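Long-range contact in hypoxanthine-guanine phosphoribosyltransferase (Leishmania tarentolae, PDB 1PZM), which probably converts guanine to GMP and hypoxanthine to IMP in purine salvage, transferring the phosphoribosyl group from 5-phosphoribosyl pyrophosphate: residues V33-A45 and F71-V84. Numbering follows the deposited sequence.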
loop_
_atom_site.group_PDB
_atom_site.type_symbol
_atom_site.label_atom_id
_atom_site.label_comp_id
_atom_site.label_asym_id
_atom_site.label_seq_id
_atom_site.Cartn_x
_atom_site.Cartn_y
_atom_site.Cartn_z
ATOM N N VAL A 33 -6.777 -9.283 12.677
ATOM C CA VAL A 33 -5.663 -8.331 12.382
ATOM C C VAL A 33 -6.213 -6.905 12.574
ATOM O O VAL A 33 -5.611 -6.049 13.250
ATOM C CB VAL A 33 -5.167 -8.471 10.904
ATOM C CG1 VAL A 33 -4.215 -7.326 10.510
ATOM C CG2 VAL A 33 -4.465 -9.841 10.653
ATOM N N TRP A 34 -7.401 -6.662 12.027
ATOM C CA TRP A 34 -8.004 -5.376 12.227
ATOM C C TRP A 34 -8.309 -4.992 13.680
ATOM O O TRP A 34 -7.992 -3.868 14.074
ATOM C CB TRP A 34 -9.285 -5.262 11.419
ATOM C CG TRP A 34 -9.037 -5.166 9.909
ATOM C CD1 TRP A 34 -7.864 -4.784 9.227
ATOM C CD2 TRP A 34 -10.045 -5.324 8.913
ATOM N NE1 TRP A 34 -8.098 -4.761 7.848
ATOM C CE2 TRP A 34 -9.435 -5.081 7.634
ATOM C CE3 TRP A 34 -11.407 -5.703 8.954
ATOM C CZ2 TRP A 34 -10.171 -5.191 6.423
ATOM C CZ3 TRP A 34 -12.137 -5.806 7.727
ATOM C CH2 TRP A 34 -11.489 -5.575 6.498
ATOM N N ALA A 35 -8.887 -5.905 14.457
ATOM C CA ALA A 35 -9.092 -5.641 15.866
ATOM C C ALA A 35 -7.773 -5.353 16.636
ATOM O O ALA A 35 -7.750 -4.413 17.437
ATOM C CB ALA A 35 -9.890 -6.794 16.572
ATOM N N ALA A 36 -6.691 -6.103 16.385
ATOM C CA ALA A 36 -5.425 -5.858 17.110
ATOM C C ALA A 36 -4.799 -4.493 16.632
ATOM O O ALA A 36 -4.214 -3.730 17.416
ATOM C CB ALA A 36 -4.390 -7.043 16.878
ATOM N N THR A 37 -4.961 -4.188 15.358
ATOM C CA THR A 37 -4.370 -2.986 14.818
ATOM C C THR A 37 -5.104 -1.749 15.322
ATOM O O THR A 37 -4.454 -0.732 15.607
ATOM C CB THR A 37 -4.465 -3.006 13.307
ATOM O OG1 THR A 37 -3.703 -4.114 12.823
ATOM C CG2 THR A 37 -3.751 -1.786 12.750
ATOM N N ALA A 38 -6.436 -1.805 15.402
ATOM C CA ALA A 38 -7.242 -0.727 16.029
ATOM C C ALA A 38 -6.823 -0.395 17.460
ATOM O O ALA A 38 -6.729 0.792 17.841
ATOM C CB ALA A 38 -8.779 -1.081 15.972
ATOM N N LYS A 39 -6.599 -1.440 18.266
ATOM C CA LYS A 39 -6.144 -1.292 19.669
ATOM C C LYS A 39 -4.751 -0.683 19.684
ATOM O O LYS A 39 -4.472 0.220 20.480
ATOM C CB LYS A 39 -6.148 -2.637 20.431
ATOM C CG LYS A 39 -7.630 -3.126 20.730
ATOM C CD LYS A 39 -7.584 -4.411 21.573
ATOM C CE LYS A 39 -8.914 -4.614 22.291
ATOM N NZ LYS A 39 -8.907 -5.672 23.340
ATOM N N CYS A 40 -3.885 -1.133 18.760
ATOM C CA CYS A 40 -2.497 -0.632 18.770
ATOM C C CYS A 40 -2.534 0.855 18.356
ATOM O O CYS A 40 -1.856 1.691 18.932
ATOM C CB CYS A 40 -1.618 -1.482 17.835
ATOM S SG CYS A 40 0.015 -0.751 17.474
ATOM N N ALA A 41 -3.365 1.187 17.377
ATOM C CA ALA A 41 -3.546 2.597 16.974
ATOM C C ALA A 41 -4.006 3.485 18.187
ATOM O O ALA A 41 -3.554 4.635 18.330
ATOM C CB ALA A 41 -4.544 2.695 15.853
ATOM N N LYS A 42 -4.900 2.966 19.049
ATOM C CA LYS A 42 -5.279 3.742 20.217
ATOM C C LYS A 42 -4.089 3.945 21.176
ATOM O O LYS A 42 -3.961 5.004 21.829
ATOM C CB LYS A 42 -6.459 3.100 20.991
ATOM C CG LYS A 42 -7.739 2.942 20.188
ATOM C CD LYS A 42 -8.866 2.249 21.029
ATOM C CE LYS A 42 -10.063 2.008 20.087
ATOM N NZ LYS A 42 -10.787 3.277 19.687
ATOM N N LYS A 43 -3.249 2.922 21.295
ATOM C CA LYS A 43 -2.026 3.036 22.097
ATOM C C LYS A 43 -1.093 4.144 21.529
ATOM O O LYS A 43 -0.679 5.048 22.251
ATOM C CB LYS A 43 -1.271 1.707 22.117
ATOM C CG LYS A 43 -1.650 0.671 23.121
ATOM C CD LYS A 43 -0.612 -0.490 23.068
ATOM C CE LYS A 43 -1.090 -1.769 23.843
ATOM N NZ LYS A 43 -0.674 -3.092 23.199
ATOM N N ILE A 44 -0.783 4.066 20.232
ATOM C CA ILE A 44 0.062 5.069 19.539
ATOM C C ILE A 44 -0.409 6.499 19.813
ATOM O O ILE A 44 0.380 7.373 20.173
ATOM C CB ILE A 44 0.165 4.758 17.992
ATOM C CG1 ILE A 44 1.003 3.477 17.768
ATOM C CG2 ILE A 44 0.778 5.950 17.214
ATOM C CD1 ILE A 44 1.150 3.014 16.213
ATOM N N ALA A 45 -1.712 6.704 19.670
ATOM C CA ALA A 45 -2.327 8.001 19.858
ATOM C C ALA A 45 -2.052 8.455 21.278
ATOM O O ALA A 45 -1.732 9.616 21.507
ATOM C CB ALA A 45 -3.829 7.927 19.610
ATOM N N PHE A 71 -0.593 -3.571 5.487
ATOM C CA PHE A 71 -0.611 -3.191 6.899
ATOM C C PHE A 71 -0.554 -1.676 7.016
ATOM O O PHE A 71 -1.277 -1.099 7.817
ATOM C CB PHE A 71 0.577 -3.860 7.621
ATOM C CG PHE A 71 0.653 -3.538 9.102
ATOM C CD1 PHE A 71 -0.480 -3.620 9.919
ATOM C CD2 PHE A 71 1.899 -3.221 9.677
ATOM C CE1 PHE A 71 -0.402 -3.308 11.269
ATOM C CE2 PHE A 71 1.992 -2.965 11.075
ATOM C CZ PHE A 71 0.852 -2.990 11.850
ATOM N N THR A 72 0.319 -1.038 6.216
ATOM C CA THR A 72 0.422 0.411 6.217
ATOM C C THR A 72 -0.951 1.085 5.818
ATOM O O THR A 72 -1.401 2.055 6.434
ATOM C CB THR A 72 1.545 0.902 5.227
ATOM O OG1 THR A 72 2.847 0.410 5.630
ATOM C CG2 THR A 72 1.675 2.379 5.363
ATOM N N ALA A 73 -1.565 0.606 4.734
ATOM C CA ALA A 73 -2.842 1.161 4.267
ATOM C C ALA A 73 -3.886 1.086 5.357
ATOM O O ALA A 73 -4.688 2.015 5.506
ATOM C CB ALA A 73 -3.331 0.389 3.066
ATOM N N ASP A 74 -3.916 -0.046 6.072
ATOM C CA ASP A 74 -4.969 -0.262 7.087
ATOM C C ASP A 74 -4.600 0.485 8.406
ATOM O O ASP A 74 -5.411 1.162 8.991
ATOM C CB ASP A 74 -5.079 -1.775 7.364
ATOM C CG ASP A 74 -5.763 -2.544 6.222
ATOM O OD1 ASP A 74 -6.130 -1.914 5.162
ATOM O OD2 ASP A 74 -5.974 -3.794 6.317
ATOM N N LEU A 75 -3.342 0.388 8.839
ATOM C CA LEU A 75 -2.904 1.121 10.040
ATOM C C LEU A 75 -3.105 2.615 9.854
ATOM O O LEU A 75 -3.535 3.272 10.794
ATOM C CB LEU A 75 -1.440 0.843 10.372
ATOM C CG LEU A 75 -0.776 1.663 11.484
ATOM C CD1 LEU A 75 -1.351 1.430 12.954
ATOM C CD2 LEU A 75 0.813 1.423 11.457
ATOM N N ALA A 76 -2.756 3.156 8.663
ATOM C CA ALA A 76 -3.033 4.578 8.393
ATOM C C ALA A 76 -4.482 4.970 8.705
ATOM O O ALA A 76 -4.717 5.984 9.342
ATOM C CB ALA A 76 -2.662 5.030 6.926
ATOM N N ARG A 77 -5.434 4.162 8.246
ATOM C CA ARG A 77 -6.857 4.430 8.493
ATOM C C ARG A 77 -7.330 4.262 9.958
ATOM O O ARG A 77 -8.107 5.045 10.447
ATOM C CB ARG A 77 -7.723 3.635 7.521
ATOM C CG ARG A 77 -7.567 4.119 6.056
ATOM C CD ARG A 77 -8.245 3.224 5.073
ATOM N NE ARG A 77 -7.501 1.994 4.771
ATOM C CZ ARG A 77 -7.911 1.196 3.767
ATOM N NH1 ARG A 77 -9.009 1.564 2.999
ATOM N NH2 ARG A 77 -7.259 0.077 3.489
ATOM N N PHE A 78 -6.833 3.270 10.667
ATOM C CA PHE A 78 -7.031 3.207 12.119
ATOM C C PHE A 78 -6.466 4.414 12.898
ATOM O O PHE A 78 -7.076 4.891 13.876
ATOM C CB PHE A 78 -6.470 1.864 12.684
ATOM C CG PHE A 78 -7.285 0.670 12.259
ATOM C CD1 PHE A 78 -6.704 -0.354 11.517
ATOM C CD2 PHE A 78 -8.669 0.628 12.541
ATOM C CE1 PHE A 78 -7.498 -1.440 11.063
ATOM C CE2 PHE A 78 -9.479 -0.418 12.090
ATOM C CZ PHE A 78 -8.878 -1.477 11.335
ATOM N N LEU A 79 -5.309 4.900 12.474
ATOM C CA LEU A 79 -4.747 6.127 13.051
ATOM C C LEU A 79 -5.635 7.372 12.748
ATOM O O LEU A 79 -5.886 8.221 13.642
ATOM C CB LEU A 79 -3.292 6.303 12.574
ATOM C CG LEU A 79 -2.230 5.419 13.219
ATOM C CD1 LEU A 79 -0.842 5.574 12.468
ATOM C CD2 LEU A 79 -2.063 5.654 14.730
ATOM N N ALA A 80 -6.192 7.423 11.539
ATOM C CA ALA A 80 -7.197 8.433 11.234
ATOM C C ALA A 80 -8.372 8.345 12.210
ATOM O O ALA A 80 -8.843 9.388 12.692
ATOM C CB ALA A 80 -7.721 8.278 9.813
ATOM N N ASP A 81 -8.858 7.135 12.487
ATOM C CA ASP A 81 -9.952 6.957 13.495
ATOM C C ASP A 81 -9.595 7.548 14.881
ATOM O O ASP A 81 -10.494 7.993 15.650
ATOM C CB ASP A 81 -10.270 5.480 13.731
ATOM C CG ASP A 81 -10.801 4.776 12.500
ATOM O OD1 ASP A 81 -11.176 5.413 11.484
ATOM O OD2 ASP A 81 -10.861 3.543 12.476
ATOM N N GLU A 82 -8.294 7.538 15.185
ATOM C CA GLU A 82 -7.829 8.044 16.470
ATOM C C GLU A 82 -7.400 9.523 16.397
ATOM O O GLU A 82 -6.898 10.063 17.367
ATOM C CB GLU A 82 -6.698 7.162 17.034
ATOM C CG GLU A 82 -7.028 5.680 17.301
ATOM C CD GLU A 82 -8.328 5.417 18.110
ATOM O OE1 GLU A 82 -8.654 6.132 19.085
ATOM O OE2 GLU A 82 -9.058 4.483 17.734
ATOM N N GLY A 83 -7.621 10.180 15.254
ATOM C CA GLY A 83 -7.218 11.571 15.067
ATOM C C GLY A 83 -5.712 11.849 15.044
ATOM O O GLY A 83 -5.288 12.964 15.339
ATOM N N VAL A 84 -4.890 10.843 14.745
ATOM C CA VAL A 84 -3.466 11.074 14.632
ATOM C C VAL A 84 -3.161 11.518 13.201
ATOM O O VAL A 84 -3.395 10.736 12.269
ATOM C CB VAL A 84 -2.689 9.790 14.870
ATOM C CG1 VAL A 84 -1.213 10.079 14.663
ATOM C CG2 VAL A 84 -2.979 9.254 16.280
HETATM O O HOH W 1 -8.407 2.662 16.051
#
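F78 inserts as a knob among W34, T37, A38 and A41 where helices 33-45 and 71-81 cross at -53°, their axes coming within 8.7 Å. One face of the ring lies against the backbone of A38 and the carbonyl oxygen of W34. T37 CG2 touches F78 CD1 at 3.5 Å, and A38 CB makes an off-centre CH-pi contact. The edge of F78 points toward the face of the five-membered ring of W34 in an offset edge-to-face pair, planes at 62°. Beyond it, W34 NE1 donates a nearly straight bond, in its own ring plane, to D74 OD2 (2.8 Å), reaching that oxygen from above the carboxylate. Y182 also bonds to D74 OD2, and R77 NH1 of the second subunit forms a salt bridge with it, so the indole is tied to a charged cluster at the dimer interface.

Further along, small A41 lets the backbones approach, its CB 3.8 Å from F78 CB. I44 CG2 meets L79 CD2, and A45 CB packs on V84 CG2 (3.7 Å), just past the Schellman turn at G83 that ends helix 69-81. K42 bends at its last torsion (chi4 -71°) to bring NZ within 2.9 Å of E82 OE2 in a salt bridge; a water lies within hydrogen-bonding reach of both this oxygen and A38 O.

T37 is steadied by its hydroxyl, which bonds back to V33 O. Both helices lie on one side of the parallel sheet of this type I phosphoribosyltransferase fold, helix 30-48 touching strand 169-173 and helix 69-81 strand 59-64, while I44, F71 and L75 reach the strands between.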